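Local coordinates for putative carbohydrate metabolism domain-containing protein (Bacteroides vulgatus, PDB 3S30) that is of uncharacterised function but probably acts in carbohydrate binding or breakdown, being a putative glycoside hydrolase with a galactose-binding-like domain and a bound sodium ion, at residues 245-250 with 269-274. Sequence-based numbering, arbitrary orientation.
Sequences VFNIYA and NNYEHE
Y271 turns one edge of its ring onto the face of Y249, an instance of how an aromatic side chain on a loop can pack against a β-strand. The pair is T-shaped: the ring centroids lie 5.0 Å apart and the planes stand at 66°. CE1 of Y271 does the touching, sitting over the centre of the Y249 ring and coming within 3.6 Å of Y249 CD2. With CG between the backbone N and the carbonyl carbon (chi1 67°), the Y249 ring is carried toward the loop. Strand 247-254, paired with 276-281 and 317-324, belongs to an antiparallel β-framework consistent with a galactose-binding-like fold; Y271 comes from the loop between strands 262-263 and 276-281. There a type I' turn, closed by the E272 N to N269 O hydrogen bond (2.9 Å), places Y271 at its third position, while Y303 OH is hydrogen-bonded to the carbonyl oxygen of Y271. A leucine in place of Y249 removes the aromatic face, and the Y271 ring would probably be freer to shift. Further along, the phenol end of Y271 reaches the side chain of N247, whose amide plane stands 79° from the ring. The two side chains approach from opposite directions, with N247 near the plane of the Y271 ring.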
loop_
_atom_site.group_PDB
_atom_site.type_symbol
_atom_site.label_atom_id
_atom_site.label_comp_id
_atom_site.label_asym_id
_atom_site.label_seq_id
_atom_site.Cartn_x
_atom_site.Cartn_y
_atom_site.Cartn_z
ATOM N N VAL A 245 -11.350 9.707 -1.407
ATOM C CA VAL A 245 -10.489 9.427 -2.552
ATOM C C VAL A 245 -9.417 8.440 -2.133
ATOM O O VAL A 245 -9.072 8.337 -0.951
ATOM C CB VAL A 245 -9.877 10.726 -3.205
ATOM C CG1 VAL A 245 -10.997 11.760 -3.523
ATOM C CG2 VAL A 245 -8.772 11.356 -2.321
ATOM N N PHE A 246 -8.928 7.686 -3.109
ATOM C CA PHE A 246 -7.936 6.654 -2.875
ATOM C C PHE A 246 -6.563 7.172 -3.273
ATOM O O PHE A 246 -6.449 8.240 -3.863
ATOM C CB PHE A 246 -8.287 5.393 -3.672
ATOM C CG PHE A 246 -8.113 5.523 -5.183
ATOM C CD1 PHE A 246 -6.907 5.202 -5.788
ATOM C CD2 PHE A 246 -9.175 5.898 -5.991
ATOM C CE1 PHE A 246 -6.751 5.283 -7.177
ATOM C CE2 PHE A 246 -9.029 5.979 -7.377
ATOM C CZ PHE A 246 -7.812 5.672 -7.966
ATOM N N ASN A 247 -5.519 6.410 -2.969
ATOM C CA ASN A 247 -4.180 6.801 -3.399
ATOM C C ASN A 247 -3.437 5.616 -3.996
ATOM O O ASN A 247 -3.627 4.484 -3.589
ATOM C CB ASN A 247 -3.380 7.447 -2.249
ATOM C CG ASN A 247 -2.242 8.354 -2.753
ATOM O OD1 ASN A 247 -2.010 8.469 -3.952
ATOM N ND2 ASN A 247 -1.523 8.975 -1.831
ATOM N N ILE A 248 -2.628 5.903 -5.006
ATOM C CA ILE A 248 -1.681 4.951 -5.567
ATOM C C ILE A 248 -0.397 5.732 -5.821
ATOM O O ILE A 248 -0.422 6.807 -6.440
ATOM C CB ILE A 248 -2.183 4.343 -6.906
ATOM C CG1 ILE A 248 -3.439 3.491 -6.688
ATOM C CG2 ILE A 248 -1.088 3.482 -7.586
ATOM C CD1 ILE A 248 -3.950 2.813 -8.000
ATOM N N TYR A 249 0.719 5.203 -5.327
ATOM C CA TYR A 249 2.033 5.749 -5.650
ATOM C C TYR A 249 3.160 4.720 -5.476
ATOM O O TYR A 249 2.960 3.618 -4.952
ATOM C CB TYR A 249 2.321 7.005 -4.821
ATOM C CG TYR A 249 2.479 6.783 -3.333
ATOM C CD1 TYR A 249 1.374 6.766 -2.493
ATOM C CD2 TYR A 249 3.739 6.632 -2.757
ATOM C CE1 TYR A 249 1.507 6.588 -1.134
ATOM C CE2 TYR A 249 3.881 6.438 -1.389
ATOM C CZ TYR A 249 2.754 6.409 -0.584
ATOM O OH TYR A 249 2.866 6.228 0.779
ATOM N N ALA A 250 4.349 5.100 -5.934
ATOM C CA ALA A 250 5.524 4.253 -5.818
ATOM C C ALA A 250 6.729 5.122 -5.534
ATOM O O ALA A 250 6.796 6.271 -5.981
ATOM C CB ALA A 250 5.737 3.439 -7.092
ATOM N N ASN A 269 4.193 14.648 3.247
ATOM C CA ASN A 269 5.223 15.643 3.012
ATOM C C ASN A 269 5.544 15.853 1.541
ATOM O O ASN A 269 6.707 15.980 1.167
ATOM C CB ASN A 269 6.486 15.229 3.765
ATOM C CG ASN A 269 6.594 15.889 5.095
ATOM O OD1 ASN A 269 6.577 15.227 6.135
ATOM N ND2 ASN A 269 6.681 17.209 5.083
ATOM N N ASN A 270 4.505 15.892 0.710
ATOM C CA ASN A 270 4.658 16.099 -0.730
ATOM C C ASN A 270 5.611 15.073 -1.390
ATOM O O ASN A 270 6.184 15.343 -2.437
ATOM C CB ASN A 270 5.124 17.551 -0.985
ATOM C CG ASN A 270 4.950 17.994 -2.440
ATOM O OD1 ASN A 270 3.847 17.977 -2.982
ATOM N ND2 ASN A 270 6.048 18.393 -3.071
ATOM N N TYR A 271 5.773 13.901 -0.775
ATOM C CA TYR A 271 6.730 12.875 -1.248
ATOM C C TYR A 271 8.204 13.354 -1.222
ATOM O O TYR A 271 9.025 12.909 -2.028
ATOM C CB TYR A 271 6.292 12.324 -2.634
ATOM C CG TYR A 271 4.840 11.870 -2.608
ATOM C CD1 TYR A 271 4.507 10.579 -2.224
ATOM C CD2 TYR A 271 3.804 12.758 -2.894
ATOM C CE1 TYR A 271 3.179 10.168 -2.153
ATOM C CE2 TYR A 271 2.474 12.363 -2.817
ATOM C CZ TYR A 271 2.168 11.062 -2.444
ATOM O OH TYR A 271 0.854 10.661 -2.366
ATOM N N GLU A 272 8.516 14.253 -0.273
ATOM C CA GLU A 272 9.872 14.807 -0.086
ATOM C C GLU A 272 10.640 14.083 1.020
ATOM O O GLU A 272 10.103 13.819 2.104
ATOM C CB GLU A 272 9.842 16.301 0.279
ATOM C CG GLU A 272 9.235 17.222 -0.767
ATOM C CD GLU A 272 10.034 17.300 -2.059
ATOM O OE1 GLU A 272 11.205 16.869 -2.078
ATOM O OE2 GLU A 272 9.474 17.791 -3.063
ATOM N N HIS A 273 11.905 13.786 0.734
ATOM C CA HIS A 273 12.824 13.175 1.696
ATOM C C HIS A 273 14.216 13.292 1.104
ATOM O O HIS A 273 14.373 13.302 -0.109
ATOM C CB HIS A 273 12.476 11.698 1.952
ATOM C CG HIS A 273 13.014 11.168 3.243
ATOM N ND1 HIS A 273 14.318 10.744 3.389
ATOM C CD2 HIS A 273 12.432 11.014 4.454
ATOM C CE1 HIS A 273 14.515 10.349 4.635
ATOM N NE2 HIS A 273 13.385 10.503 5.302
ATOM N N GLU A 274 15.231 13.386 1.948
ATOM C CA GLU A 274 16.600 13.606 1.461
ATOM C C GLU A 274 17.158 12.373 0.720
ATOM O O GLU A 274 18.071 12.495 -0.085
ATOM C CB GLU A 274 17.506 14.031 2.622
ATOM C CG GLU A 274 18.689 14.928 2.224
ATOM C CD GLU A 274 19.170 15.839 3.362
ATOM O OE1 GLU A 274 18.609 15.764 4.480
ATOM O OE2 GLU A 274 20.109 16.642 3.129
#